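Local coordinates for octenoyl-CoA reductase/carboxylase (Streptomyces sp., PDB 4A0S), which probably catalyses the NADPH-dependent reductive carboxylation of 2-octenoyl-CoA, supplying an extender unit for cinnabaramide polyketide biosynthesis, at residues A[111-123]-A[192-204]. Numbering follows the deposited sequence.
With CO8 (octanoyl-coenzyme A), chain E.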
ATOM      1  N   HIS A 111     -20.318  10.710 -33.977  1.00 20.40           N
ATOM      2  CA  HIS A 111     -19.814  10.545 -32.643  1.00 19.18           C
ATOM      3  C   HIS A 111     -19.893  11.858 -31.903  1.00 18.60           C
ATOM      4  O   HIS A 111     -19.191  12.808 -32.247  1.00 18.75           O
ATOM      5  CB  HIS A 111     -18.388  10.046 -32.656  1.00 19.22           C
ATOM      6  CG  HIS A 111     -17.854   9.775 -31.290  1.00 18.24           C
ATOM      7  ND1 HIS A 111     -16.535   9.463 -31.058  1.00 17.85           N
ATOM      8  CD2 HIS A 111     -18.469   9.756 -30.082  1.00 16.84           C
ATOM      9  CE1 HIS A 111     -16.362   9.263 -29.763  1.00 17.14           C
ATOM     10  NE2 HIS A 111     -17.519   9.439 -29.150  1.00 16.37           N
ATOM     11  N   VAL A 112     -20.747  11.893 -30.885  1.00 17.67           N
ATOM     12  CA  VAL A 112     -20.867  13.066 -30.037  1.00 16.84           C
ATOM     13  C   VAL A 112     -19.783  13.057 -28.970  1.00 16.37           C
ATOM     14  O   VAL A 112     -19.776  12.226 -28.067  1.00 15.90           O
ATOM     15  CB  VAL A 112     -22.250  13.184 -29.417  1.00 16.79           C
ATOM     16  CG1 VAL A 112     -22.355  14.498 -28.610  1.00 16.36           C
ATOM     17  CG2 VAL A 112     -23.330  13.105 -30.527  1.00 17.09           C
ATOM     18  N   LEU A 113     -18.876  14.015 -29.106  1.00 16.63           N
ATOM     19  CA  LEU A 113     -17.678  14.134 -28.273  1.00 16.40           C
ATOM     20  C   LEU A 113     -17.970  14.863 -26.984  1.00 15.99           C
ATOM     21  O   LEU A 113     -19.078  15.332 -26.782  1.00 15.91           O
ATOM     22  CB  LEU A 113     -16.608  14.906 -29.040  1.00 16.95           C
ATOM     23  CG  LEU A 113     -16.291  14.387 -30.440  1.00 17.73           C
ATOM     24  CD1 LEU A 113     -15.110  15.159 -30.949  1.00 18.11           C
ATOM     25  CD2 LEU A 113     -15.991  12.866 -30.457  1.00 18.16           C
ATOM     26  N   GLY A 114     -16.957  14.984 -26.125  1.00 15.63           N
ATOM     27  CA  GLY A 114     -17.110  15.732 -24.897  1.00 15.26           C
ATOM     28  C   GLY A 114     -17.069  14.741 -23.766  1.00 14.93           C
ATOM     29  O   GLY A 114     -17.895  13.834 -23.688  1.00 14.75           O
ATOM     30  N   SER A 115     -16.099  14.923 -22.887  1.00 14.95           N
ATOM     31  CA  SER A 115     -15.790  13.914 -21.893  1.00 14.76           C
ATOM     32  C   SER A 115     -15.970  14.407 -20.480  1.00 14.91           C
ATOM     33  O   SER A 115     -15.822  13.649 -19.529  1.00 15.32           O
ATOM     34  CB  SER A 115     -14.377  13.419 -22.122  1.00 14.72           C
ATOM     35  OG  SER A 115     -14.340  12.877 -23.422  1.00 14.96           O
ATOM     36  N   ASP A 116     -16.326  15.670 -20.341  1.00 15.15           N
ATOM     37  CA  ASP A 116     -16.905  16.107 -19.074  1.00 15.14           C
ATOM     38  C   ASP A 116     -17.988  17.130 -19.328  1.00 15.19           C
ATOM     39  O   ASP A 116     -18.218  17.542 -20.475  1.00 15.42           O
ATOM     40  CB  ASP A 116     -15.843  16.535 -18.020  1.00 15.38           C
ATOM     41  CG  ASP A 116     -14.748  17.433 -18.569  1.00 16.14           C
ATOM     42  OD1 ASP A 116     -14.921  18.127 -19.591  1.00 16.43           O
ATOM     43  OD2 ASP A 116     -13.680  17.463 -17.938  1.00 19.53           O
ATOM     44  N   CYS A 117     -18.691  17.513 -18.276  1.00 14.72           N
ATOM     45  CA  CYS A 117     -19.714  18.503 -18.428  1.00 15.11           C
ATOM     46  C   CYS A 117     -20.294  18.789 -17.087  1.00 14.86           C
ATOM     47  O   CYS A 117     -20.051  18.055 -16.125  1.00 14.75           O
ATOM     48  CB  CYS A 117     -20.807  18.051 -19.400  1.00 15.00           C
ATOM     49  SG  CYS A 117     -22.120  17.108 -18.697  1.00 15.38           S
ATOM     50  N   SER A 118     -21.028  19.895 -17.024  1.00 14.80           N
ATOM     51  CA  SER A 118     -21.912  20.142 -15.910  1.00 14.90           C
ATOM     52  C   SER A 118     -23.276  20.335 -16.525  1.00 15.08           C
ATOM     53  O   SER A 118     -23.407  20.692 -17.708  1.00 15.23           O
ATOM     54  CB  SER A 118     -21.497  21.384 -15.144  1.00 15.19           C
ATOM     55  OG  SER A 118     -21.537  22.506 -16.007  1.00 15.49           O
ATOM     56  N   GLY A 119     -24.301  20.080 -15.742  1.00 15.14           N
ATOM     57  CA  GLY A 119     -25.611  20.286 -16.260  1.00 15.40           C
ATOM     58  C   GLY A 119     -26.707  19.833 -15.347  1.00 15.48           C
ATOM     59  O   GLY A 119     -26.555  19.758 -14.138  1.00 15.46           O
ATOM     60  N   VAL A 120     -27.835  19.552 -15.963  1.00 15.70           N
ATOM     61  CA  VAL A 120     -29.026  19.265 -15.229  1.00 15.86           C
ATOM     62  C   VAL A 120     -29.579  17.920 -15.660  1.00 15.68           C
ATOM     63  O   VAL A 120     -29.719  17.643 -16.849  1.00 15.68           O
ATOM     64  CB  VAL A 120     -30.079  20.354 -15.470  1.00 16.73           C
ATOM     65  CG1 VAL A 120     -31.293  20.062 -14.655  1.00 16.93           C
ATOM     66  CG2 VAL A 120     -29.506  21.727 -15.138  1.00 16.68           C
ATOM     67  N   VAL A 121     -29.889  17.088 -14.674  1.00 15.57           N
ATOM     68  CA  VAL A 121     -30.523  15.822 -14.937  1.00 15.49           C
ATOM     69  C   VAL A 121     -31.892  16.105 -15.520  1.00 15.95           C
ATOM     70  O   VAL A 121     -32.639  16.932 -14.992  1.00 16.70           O
ATOM     71  CB  VAL A 121     -30.652  14.999 -13.647  1.00 15.39           C
ATOM     72  CG1 VAL A 121     -31.388  13.716 -13.915  1.00 15.38           C
ATOM     73  CG2 VAL A 121     -29.264  14.730 -13.056  1.00 15.01           C
ATOM     74  N   VAL A 122     -32.215  15.453 -16.624  1.00 16.09           N
ATOM     75  CA  VAL A 122     -33.556  15.609 -17.182  1.00 17.07           C
ATOM     76  C   VAL A 122     -34.327  14.285 -17.207  1.00 17.45           C
ATOM     77  O   VAL A 122     -35.554  14.270 -17.109  1.00 18.33           O
ATOM     78  CB  VAL A 122     -33.537  16.331 -18.550  1.00 17.09           C
ATOM     79  CG1 VAL A 122     -33.088  17.772 -18.371  1.00 16.86           C
ATOM     80  CG2 VAL A 122     -32.622  15.621 -19.530  1.00 17.63           C
ATOM     81  N   ARG A 123     -33.609  13.173 -17.310  1.00 17.18           N
ATOM     82  CA  ARG A 123     -34.234  11.855 -17.238  1.00 17.51           C
ATOM     83  C   ARG A 123     -33.276  10.883 -16.591  1.00 16.89           C
ATOM     84  O   ARG A 123     -32.071  11.021 -16.722  1.00 16.63           O
ATOM     85  CB  ARG A 123     -34.600  11.330 -18.632  1.00 17.92           C
ATOM     86  CG  ARG A 123     -35.698  12.121 -19.352  1.00 19.04           C
ATOM     87  CD  ARG A 123     -37.063  11.859 -18.735  1.00 21.11           C
ATOM     88  NE  ARG A 123     -38.131  12.455 -19.541  1.00 21.53           N
ATOM     89  CZ  ARG A 123     -38.445  13.749 -19.561  1.00 21.66           C
ATOM     90  NH1 ARG A 123     -37.773  14.649 -18.832  1.00 21.03           N
ATOM     91  NH2 ARG A 123     -39.429  14.150 -20.340  1.00 20.89           N
ATOM     92  N   THR A 192     -20.086  28.325 -11.528  1.00 18.59           N
ATOM     93  CA  THR A 192     -20.906  28.497 -12.699  1.00 18.69           C
ATOM     94  C   THR A 192     -20.851  27.188 -13.476  1.00 18.30           C
ATOM     95  O   THR A 192     -20.005  26.324 -13.205  1.00 18.15           O
ATOM     96  CB  THR A 192     -20.375  29.625 -13.593  1.00 18.98           C
ATOM     97  OG1 THR A 192     -19.106  29.241 -14.123  1.00 18.75           O
ATOM     98  CG2 THR A 192     -20.233  30.926 -12.820  1.00 19.40           C
ATOM     99  N   TRP A 193     -21.730  27.040 -14.454  1.00 18.35           N
ATOM    100  CA  TRP A 193     -21.759  25.831 -15.265  1.00 18.04           C
ATOM    101  C   TRP A 193     -20.419  25.554 -15.909  1.00 17.86           C
ATOM    102  O   TRP A 193     -19.874  24.441 -15.795  1.00 17.54           O
ATOM    103  CB  TRP A 193     -22.826  25.932 -16.337  1.00 18.21           C
ATOM    104  CG  TRP A 193     -24.171  26.029 -15.796  1.00 18.38           C
ATOM    105  CD1 TRP A 193     -24.997  27.112 -15.863  1.00 18.79           C
ATOM    106  CD2 TRP A 193     -24.884  25.020 -15.065  1.00 18.21           C
ATOM    107  NE1 TRP A 193     -26.179  26.838 -15.243  1.00 18.88           N
ATOM    108  CE2 TRP A 193     -26.141  25.562 -14.739  1.00 18.53           C
ATOM    109  CE3 TRP A 193     -24.586  23.705 -14.664  1.00 18.28           C
ATOM    110  CZ2 TRP A 193     -27.112  24.833 -14.039  1.00 18.51           C
ATOM    111  CZ3 TRP A 193     -25.545  22.983 -13.968  1.00 17.81           C
ATOM    112  CH2 TRP A 193     -26.786  23.552 -13.648  1.00 18.24           C
ATOM    113  N   GLU A 194     -19.885  26.574 -16.577  1.00 18.11           N
ATOM    114  CA  GLU A 194     -18.639  26.433 -17.296  1.00 18.05           C
ATOM    115  C   GLU A 194     -17.476  26.147 -16.331  1.00 17.92           C
ATOM    116  O   GLU A 194     -16.580  25.353 -16.631  1.00 17.83           O
ATOM    117  CB  GLU A 194     -18.374  27.658 -18.184  1.00 18.40           C
ATOM    118  CG  GLU A 194     -18.330  28.981 -17.427  1.00 20.05           C
ATOM    119  CD  GLU A 194     -19.699  29.628 -17.237  1.00 22.43           C
ATOM    120  OE1 GLU A 194     -20.744  28.935 -17.260  1.00 20.01           O
ATOM    121  OE2 GLU A 194     -19.709  30.863 -17.054  1.00 25.04           O
ATOM    122  N   GLU A 195     -17.505  26.757 -15.153  1.00 17.95           N
ATOM    123  CA  GLU A 195     -16.472  26.492 -14.145  1.00 17.81           C
ATOM    124  C   GLU A 195     -16.511  25.042 -13.662  1.00 17.43           C
ATOM    125  O   GLU A 195     -15.473  24.384 -13.522  1.00 17.23           O
ATOM    126  CB  GLU A 195     -16.688  27.390 -12.944  1.00 18.05           C
ATOM    127  CG  GLU A 195     -16.208  28.812 -13.122  1.00 18.45           C
ATOM    128  CD  GLU A 195     -16.826  29.734 -12.092  1.00 18.77           C
ATOM    129  OE1 GLU A 195     -17.495  29.235 -11.178  1.00 18.67           O
ATOM    130  OE2 GLU A 195     -16.629  30.962 -12.196  1.00 20.40           O
ATOM    131  N   ALA A 196     -17.722  24.570 -13.389  1.00 17.37           N
ATOM    132  CA  ALA A 196     -17.966  23.196 -12.950  1.00 17.06           C
ATOM    133  C   ALA A 196     -17.550  22.185 -14.036  1.00 16.83           C
ATOM    134  O   ALA A 196     -16.930  21.164 -13.738  1.00 16.59           O
ATOM    135  CB  ALA A 196     -19.425  23.024 -12.590  1.00 17.12           C
ATOM    136  N   ALA A 197     -17.851  22.518 -15.291  1.00 16.95           N
ATOM    137  CA  ALA A 197     -17.609  21.657 -16.452  1.00 16.82           C
ATOM    138  C   ALA A 197     -16.138  21.404 -16.767  1.00 16.74           C
ATOM    139  O   ALA A 197     -15.801  20.352 -17.314  1.00 16.58           O
ATOM    140  CB  ALA A 197     -18.281  22.247 -17.679  1.00 17.05           C
ATOM    141  N   VAL A 198     -15.268  22.360 -16.433  1.00 16.89           N
ATOM    142  CA  VAL A 198     -13.870  22.276 -16.871  1.00 16.90           C
ATOM    143  C   VAL A 198     -13.036  21.236 -16.122  1.00 16.65           C
ATOM    144  O   VAL A 198     -11.999  20.806 -16.592  1.00 16.63           O
ATOM    145  CB  VAL A 198     -13.148  23.658 -16.865  1.00 17.20           C
ATOM    146  CG1 VAL A 198     -13.723  24.576 -17.921  1.00 17.48           C
ATOM    147  CG2 VAL A 198     -13.179  24.306 -15.479  1.00 17.53           C
ATOM    148  N   SER A 199     -13.531  20.798 -14.983  1.00 16.50           N
ATOM    149  CA  SER A 199     -12.700  20.070 -14.041  1.00 16.33           C
ATOM    150  C   SER A 199     -12.730  18.550 -14.049  1.00 16.08           C
ATOM    151  O   SER A 199     -11.692  17.940 -13.856  1.00 16.00           O
ATOM    152  CB  SER A 199     -12.982  20.565 -12.637  1.00 16.38           C
ATOM    153  OG  SER A 199     -12.584  21.910 -12.537  1.00 16.64           O
ATOM    154  N   PRO A 200     -13.910  17.932 -14.238  1.00 15.99           N
ATOM    155  CA  PRO A 200     -13.952  16.512 -13.864  1.00 15.78           C
ATOM    156  C   PRO A 200     -12.873  15.661 -14.509  1.00 15.72           C
ATOM    157  O   PRO A 200     -12.176  14.921 -13.807  1.00 15.62           O
ATOM    158  CB  PRO A 200     -15.350  16.072 -14.310  1.00 15.76           C
ATOM    159  CG  PRO A 200     -16.175  17.333 -14.109  1.00 15.94           C
ATOM    160  CD  PRO A 200     -15.245  18.449 -14.581  1.00 16.10           C
ATOM    161  N   LEU A 201     -12.697  15.780 -15.817  1.00 15.82           N
ATOM    162  CA  LEU A 201     -11.758  14.901 -16.503  1.00 15.81           C
ATOM    163  C   LEU A 201     -10.324  15.181 -16.072  1.00 15.86           C
ATOM    164  O   LEU A 201      -9.653  14.299 -15.557  1.00 15.77           O
ATOM    165  CB  LEU A 201     -11.913  15.005 -18.008  1.00 15.96           C
ATOM    166  CG  LEU A 201     -11.037  14.037 -18.795  1.00 16.00           C
ATOM    167  CD1 LEU A 201     -11.720  13.688 -20.105  1.00 16.11           C
ATOM    168  CD2 LEU A 201      -9.734  14.670 -19.046  1.00 16.16           C
ATOM    169  N   CYS A 202      -9.869  16.414 -16.262  1.00 16.03           N
ATOM    170  CA  CYS A 202      -8.478  16.758 -15.951  1.00 16.14           C
ATOM    171  C   CYS A 202      -8.182  16.717 -14.462  1.00 16.04           C
ATOM    172  O   CYS A 202      -7.132  16.216 -14.036  1.00 16.04           O
ATOM    173  CB  CYS A 202      -8.135  18.126 -16.518  1.00 16.39           C
ATOM    174  SG  CYS A 202      -7.889  18.046 -18.276  1.00 16.60           S
ATOM    175  N   ALA A 203      -9.088  17.272 -13.670  1.00 16.01           N
ATOM    176  CA  ALA A 203      -8.868  17.318 -12.251  1.00 15.97           C
ATOM    177  C   ALA A 203      -8.918  15.906 -11.681  1.00 15.77           C
ATOM    178  O   ALA A 203      -8.073  15.551 -10.869  1.00 15.76           O
ATOM    179  CB  ALA A 203      -9.877  18.199 -11.564  1.00 16.03           C
ATOM    180  N   GLY A 204      -9.905  15.118 -12.101  1.00 15.65           N
ATOM    181  CA  GLY A 204     -10.027  13.744 -11.602  1.00 15.49           C
ATOM    182  C   GLY A 204      -8.771  12.972 -11.971  1.00 15.51           C
ATOM    183  O   GLY A 204      -8.206  12.236 -11.156  1.00 15.47           O
TER
HETATM  184  N1A CO8 E1446      -8.783   3.461 -38.848  1.00 37.18           N
HETATM  185  C2A CO8 E1446      -9.604   2.510 -38.399  1.00 37.68           C
HETATM  186  N3A CO8 E1446      -9.200   1.621 -37.498  1.00 37.23           N
HETATM  187  C4A CO8 E1446      -7.935   1.679 -37.024  1.00 37.02           C
HETATM  188  C5A CO8 E1446      -7.049   2.655 -37.462  1.00 36.86           C
HETATM  189  C6A CO8 E1446      -7.506   3.569 -38.409  1.00 37.56           C
HETATM  190  N6A CO8 E1446      -6.695   4.532 -38.856  1.00 36.85           N
HETATM  191  N7A CO8 E1446      -5.890   2.477 -36.828  1.00 36.58           N
HETATM  192  C8A CO8 E1446      -6.035   1.423 -36.021  1.00 36.56           C
HETATM  193  N9A CO8 E1446      -7.280   0.936 -36.142  1.00 36.67           N
HETATM  194  C1B CO8 E1446      -7.896  -0.226 -35.444  1.00 35.04           C
HETATM  195  C2B CO8 E1446      -7.401  -1.550 -36.034  1.00 35.72           C
HETATM  196  O2B CO8 E1446      -8.488  -2.502 -36.087  1.00 34.78           O
HETATM  197  C3B CO8 E1446      -6.359  -1.964 -34.999  1.00 36.12           C
HETATM  198  O3B CO8 E1446      -6.189  -3.374 -34.991  1.00 37.88           O
HETATM  199  P3B CO8 E1446      -4.865  -3.927 -35.740  1.00 40.91           P
HETATM  200  O7A CO8 E1446      -5.381  -5.061 -36.790  1.00 41.58           O
HETATM  201  O8A CO8 E1446      -4.273  -2.770 -36.751  1.00 40.06           O
HETATM  202  O9A CO8 E1446      -3.836  -4.385 -34.785  1.00 40.39           O
HETATM  203  C4B CO8 E1446      -6.961  -1.479 -33.685  1.00 34.18           C
HETATM  204  O4B CO8 E1446      -7.558  -0.219 -34.020  1.00 34.78           O
HETATM  205  C5B CO8 E1446      -5.882  -1.108 -32.659  1.00 32.21           C
HETATM  206  O5B CO8 E1446      -6.508  -0.532 -31.494  1.00 29.83           O
HETATM  207  P1A CO8 E1446      -7.329  -1.499 -30.453  1.00 27.22           P
HETATM  208  O1A CO8 E1446      -7.888  -0.497 -29.256  1.00 29.32           O
HETATM  209  O2A CO8 E1446      -8.485  -2.231 -31.063  1.00 27.39           O
HETATM  210  O3A CO8 E1446      -6.239  -2.606 -29.912  1.00 26.23           O
HETATM  211  P2A CO8 E1446      -5.243  -2.529 -28.610  1.00 24.16           P
HETATM  212  O4A CO8 E1446      -3.870  -3.219 -29.044  1.00 25.52           O
HETATM  213  O5A CO8 E1446      -5.812  -3.137 -27.363  1.00 24.15           O
HETATM  214  O6A CO8 E1446      -4.872  -0.952 -28.398  1.00 24.75           O
HETATM  215  CBP CO8 E1446      -4.543   1.144 -27.153  1.00 20.75           C
HETATM  216  CCP CO8 E1446      -4.780  -0.383 -27.077  1.00 22.49           C
HETATM  217  CDP CO8 E1446      -3.103   1.329 -27.663  1.00 17.06           C
HETATM  218  CEP CO8 E1446      -4.634   1.694 -25.729  1.00 19.72           C
HETATM  219  CAP CO8 E1446      -5.602   1.800 -28.102  1.00 20.73           C
HETATM  220  OAP CO8 E1446      -6.979   1.420 -27.784  1.00 23.80           O
HETATM  221  C9P CO8 E1446      -5.478   3.344 -28.226  1.00 21.53           C
HETATM  222  O9P CO8 E1446      -4.557   3.823 -28.899  1.00 20.79           O
HETATM  223  N8P CO8 E1446      -6.425   4.086 -27.608  1.00 22.54           N
HETATM  224  C7P CO8 E1446      -6.478   5.574 -27.720  1.00 24.24           C
HETATM  225  C6P CO8 E1446      -5.926   6.352 -26.493  1.00 28.55           C
HETATM  226  C5P CO8 E1446      -5.095   7.556 -27.000  1.00 29.28           C
HETATM  227  O5P CO8 E1446      -4.088   7.362 -27.675  1.00 32.30           O
HETATM  228  N4P CO8 E1446      -5.535   8.803 -26.846  1.00 30.23           N
HETATM  229  C3P CO8 E1446      -6.577   9.338 -25.978  1.00 27.46           C
HETATM  230  C2P CO8 E1446      -5.742  10.146 -24.973  1.00 25.73           C
HETATM  231  S1P CO8 E1446      -6.012   9.582 -23.251  1.00 19.43           S
HETATM  232  C1' CO8 E1446      -7.053  10.864 -22.738  1.00 20.58           C
HETATM  233  O1' CO8 E1446      -7.017  12.006 -23.232  1.00 23.01           O
HETATM  234  C2' CO8 E1446      -7.943  10.490 -21.754  1.00 17.30           C
HETATM  235  C3' CO8 E1446      -8.850  11.357 -21.189  1.00 14.75           C
HETATM  236  C4' CO8 E1446      -9.688  10.894 -20.167  1.00 12.30           C
HETATM  237  C5' CO8 E1446      -9.802   9.384 -20.029  1.00  8.34           C
HETATM  238  C6' CO8 E1446     -10.898   9.164 -18.963  1.00  3.78           C
HETATM  239  C7' CO8 E1446     -10.917   7.717 -18.562  1.00  2.00           C
HETATM  240  C8' CO8 E1446     -12.103   7.513 -17.613  1.00  2.00           C
HETATM  241  O   HOH W   1     -11.290  18.625 -17.716  1.00  2.00           O
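The carboxylate of D116 meets the segment 200-204 through OD2, which accepts from L201 N at 2.9 Å with an N-H...O angle of 154°, on the lone pair pointing away from OD1. A chi1 of 45° sets CG between the backbone N and the carbonyl carbon, directing the group at this segment. A water lies 2.7 Å from D116 OD2 and within reach of V198 O, with more acceptors around it than it has protons, and accepts from C202 N. D116 thus serves L201 N directly and C202 N through the water, two backbone amides of 200-204. Its other oxygen is 3.3 Å from A197 O, two acceptors that cannot bond; OD1 is satisfied instead by S73 OG of strand 64-73. An alanine in place of D116 would probably leave L201 N without its acceptor and the water without one of its partners.

Two residues along the strand, S118 OG donates to W193 O at 2.6 Å. The hydroxyl lies 37° out of the carbonyl plane, and W193 O also accepts from A197 N within helix 193-197, so strand and helix share one acceptor. The indole of W193 runs along strand 117-124: S118 OG sits at its edge, while V120 CG2 approaches CH2 obliquely at 3.6 Å.

L201 CD1 presses on S115 CB at 3.3 Å, tighter than usual van der Waals contact, and the same methyl touches C4' of the octanoyl chain. L201 and C202 also touch NADP. A buried carboxylate that takes hydrogen bonds from S73 OG and L201 N, between the β-sheet and the segment carrying L201 and C202, probably holds the backbone at L201 next to the bound octanoyl-CoA and NADP, and the nearby amides would be expected to stabilise its negative charge.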